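Local coordinates for endo-beta-mannanase (Opitutaceae bacterium TAV5, PDB 7BOB) that hydrolyses beta-1,4-mannosidic linkages as an exo-acting mannosidase of glycoside hydrolase family 5, and assembles as a homotrimer, at the interface of chains A and B. Coordinates in Å, arbitrary orientation; residue numbers count along the deposited sequence, not the author numbering. Chains: chain A/B, Endo-beta-mannanase.

Contact 1: the interface of chains A and B. Residues chain A 477-479, 481; chain B 331-334.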
# COMPACT_ATOMS: atom_id res chain seq x y z
N PRO A 477 -3.39 21.09 -14.69
CA PRO A 477 -2.62 21.07 -15.94
C PRO A 477 -3.04 19.95 -16.88
O PRO A 477 -2.94 20.11 -18.10
CB PRO A 477 -1.17 20.88 -15.46
CG PRO A 477 -1.19 21.20 -13.99
CD PRO A 477 -2.56 20.84 -13.50
N VAL A 478 -3.53 18.83 -16.34
CA VAL A 478 -3.99 17.74 -17.20
C VAL A 478 -5.15 18.19 -18.07
O VAL A 478 -5.35 17.68 -19.18
CB VAL A 478 -4.32 16.50 -16.34
CG1 VAL A 478 -5.14 15.46 -17.13
CG2 VAL A 478 -3.02 15.85 -15.85
N ASN A 479 -5.92 19.19 -17.63
CA ASN A 479 -7.01 19.70 -18.45
C ASN A 479 -6.76 21.13 -18.90
O ASN A 479 -7.72 21.85 -19.20
CB ASN A 479 -8.32 19.59 -17.69
CG ASN A 479 -8.81 18.15 -17.62
OD1 ASN A 479 -9.23 17.59 -18.63
ND2 ASN A 479 -8.70 17.53 -16.44
N ALA A 481 -5.83 23.20 -21.63
CA ALA A 481 -5.61 23.45 -23.05
C ALA A 481 -6.28 24.76 -23.44
O ALA A 481 -6.30 25.70 -22.63
CB ALA A 481 -6.12 22.28 -23.89
N LYS B 331 -11.91 14.36 -20.33
CA LYS B 331 -11.32 14.23 -19.00
C LYS B 331 -9.82 14.54 -18.98
O LYS B 331 -9.29 14.91 -17.93
CB LYS B 331 -11.54 12.81 -18.47
CG LYS B 331 -10.72 11.77 -19.23
CD LYS B 331 -10.85 10.37 -18.61
CE LYS B 331 -9.75 9.46 -19.10
NZ LYS B 331 -9.60 8.25 -18.25
N ASN B 332 -9.11 14.34 -20.09
CA ASN B 332 -7.69 14.73 -20.20
C ASN B 332 -7.56 15.73 -21.33
O ASN B 332 -7.07 15.39 -22.42
CB ASN B 332 -6.78 13.52 -20.45
CG ASN B 332 -6.68 12.58 -19.26
OD1 ASN B 332 -7.23 12.85 -18.18
ND2 ASN B 332 -5.95 11.49 -19.44
N ASN B 333 -7.98 16.97 -21.10
CA ASN B 333 -8.07 17.89 -22.22
C ASN B 333 -6.70 18.33 -22.76
O ASN B 333 -6.65 18.85 -23.87
CB ASN B 333 -8.92 19.10 -21.84
CG ASN B 333 -9.42 19.88 -23.06
OD1 ASN B 333 -9.32 21.10 -23.10
ND2 ASN B 333 -9.95 19.17 -24.05
N PHE B 334 -5.60 18.07 -22.05
CA PHE B 334 -4.30 18.35 -22.64
C PHE B 334 -4.14 17.58 -23.94
O PHE B 334 -3.39 18.00 -24.83
CB PHE B 334 -3.16 18.02 -21.67
CG PHE B 334 -2.81 16.55 -21.60
CD1 PHE B 334 -3.38 15.73 -20.64
CD2 PHE B 334 -1.90 15.99 -22.49
CE1 PHE B 334 -3.04 14.34 -20.57
CE2 PHE B 334 -1.56 14.62 -22.42
CZ PHE B 334 -2.15 13.80 -21.46
O HOH W 1 -8.70 23.14 -21.35
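A:Val478 and A:Asn479, in the 3-10 helix 477-479, dock on the first turn of the 3-10 helix 333-337 of chain B, a subunit contact of this homotrimeric family 5 glycoside hydrolase. The amide of B:Phe334 donates to the carbonyl O of A:Val478, N to O 2.9 Å with 154° at the hydrogen, from a position tilted off the carbonyl plane. One residue earlier, B:Asn333 N donates a hydrogen bond to A:Asn479 OD1 at 2.8 Å (162° at the hydrogen); the bond is straight at its donor end, but the donor stands above the plane of the side-chain amide. Two consecutive N-H groups at the start of the chain B helix are thus capped by the neighbouring subunit. The A:Asn479 torsion (chi1 -73°) sets CG anti to the carbonyl carbon and carries the amide towards chain B. Its ND2 lies 3.1 Å from B:Lys331 O, a weak hydrogen bond, and since OD1 also crowds that carbonyl, which can only accept, this corner is doubtful. Replacing this asparagine with alanine is likely to leave B:Asn333 N without its acceptor from chain A and weaken the hold on the helix start.

Water 1 supplies a bridge: it lies 2.7 Å from A:Asn479 O and 2.8 Å from B:Asn333 OD1, and the amide N of A:Ala481 also reaches it. The side-chain oxygen of B:Asn333 is therefore hydrogen-bonded to chain A through water, whereas its backbone N-H bonds directly.

Van der Waals contacts fill the rest of the patch. A:Val478 CG1 runs alongside the B:Asn332 side chain, both pointing the same way, with A:Val478 CG1 3.5 Å from the amide oxygen B:Asn332 OD1. The same methyl is 3.9 Å from CD1 of B:Phe334, whose ring turns an edge to A:Val478 O, the oxygen lying in the ring plane. The A:Ala481 methyl, CB, touches the amide oxygen B:Asn333 OD1 at 3.5 Å.

Contact 2: the interface of chains A and B. Residues chain A 495-497; chain B 253.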
# COMPACT_ATOMS: atom_id res chain seq x y z
N TYR A 495 6.74 23.73 -17.79
CA TYR A 495 6.80 23.34 -16.40
C TYR A 495 7.96 24.05 -15.70
O TYR A 495 8.86 24.60 -16.34
CB TYR A 495 6.98 21.84 -16.27
CG TYR A 495 6.00 21.06 -17.12
CD1 TYR A 495 4.68 20.87 -16.70
CD2 TYR A 495 6.38 20.55 -18.36
CE1 TYR A 495 3.79 20.17 -17.48
CE2 TYR A 495 5.51 19.87 -19.14
CZ TYR A 495 4.22 19.66 -18.71
OH TYR A 495 3.36 18.95 -19.51
N ARG A 496 7.97 23.98 -14.38
CA ARG A 496 9.11 24.42 -13.59
C ARG A 496 9.16 23.56 -12.33
O ARG A 496 8.22 22.83 -12.03
CB ARG A 496 9.00 25.90 -13.23
CG ARG A 496 7.62 26.26 -12.68
CD ARG A 496 7.71 27.46 -11.75
NE ARG A 496 8.62 27.14 -10.65
CZ ARG A 496 9.23 28.05 -9.91
NH1 ARG A 496 9.03 29.35 -10.14
NH2 ARG A 496 10.04 27.65 -8.92
N ALA A 497 10.25 23.69 -11.58
CA ALA A 497 10.43 22.85 -10.39
C ALA A 497 9.34 23.13 -9.35
O ALA A 497 8.97 24.28 -9.10
CB ALA A 497 11.81 23.08 -9.78
N SER B 253 12.06 19.15 -14.21
CA SER B 253 11.42 20.46 -14.17
C SER B 253 10.91 20.94 -15.51
O SER B 253 10.48 22.10 -15.60
CB SER B 253 12.38 21.52 -13.61
OG SER B 253 12.84 21.19 -12.33
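The peptide groups of A:Tyr495, A:Arg496 and A:Ala497 are the flat surfaces that B:Ser253 meets. Over the peptide joining A:Arg496 to A:Ala497, the B:Ser253 CB lies on one face, almost directly above the amide nitrogen, 3.7 Å from A:Ala497 N. The carbonyl O of B:Ser253 is on that same face, displaced towards the alpha carbon and 3.4 Å from A:Arg496 CA. It also stands above the plane of the preceding peptide, between A:Tyr495 and A:Arg496, where the N-H of A:Arg496 points away from it. The guanidinium of A:Arg496 has A:Ala497 O at its edge, within 13° of its plane: NE donates to that oxygen at 3.3 Å, with 157° at the hydrogen.

This internal hydrogen bond curls the arginine side chain forward along its own chain, its NE held to the residue that follows, and is likely to steady the end of strand 490-496 where the chain leaves it. The A:Tyr495 side chain takes part through its root, CB lying 3.6 Å from B:Ser253 O.

One polar approach is unfavourable. A:Tyr495 O and B:Ser253 O are 3.1 Å apart, and as both are backbone carbonyls that can only accept, the pair is a close oxygen-oxygen contact and no bond.

The serine tip makes the remaining contacts. With chi1 at -57°, OG is anti to the carbonyl carbon and swings over A:Ala497, its hydroxyl oxygen 3.3 Å from the alanine methyl CB. Behind it, B:Ser253 CB packs 4.0 Å from A:Ala497 CA. Towards A:Ala497 the hydroxyl makes van der Waals contact.

Some 56 Å² of B:Ser253 is hidden, out of 86 Å² summed over the patch. The site probably serves as a small van der Waals seat, placing a loop of one subunit against a strand end of the next within the homotrimer.

The C-alpha centres of contact 1 and contact 2 are about 17 Å apart, and the two share no residue. Both nevertheless pair a late stretch of chain A with an earlier stretch of chain B: in chain A the pieces are separated by helix 482-488 and linked onward by strand 490-496, while in chain B they flank the segment running from helix 258-272 to strand 311-316. Two separated footholds would probably limit rocking of one subunit on the other. Unlike segments thus meet, in keeping with an interface that is not an exact two-fold, and such head-to-tail pairing could be repeated to close the trimer.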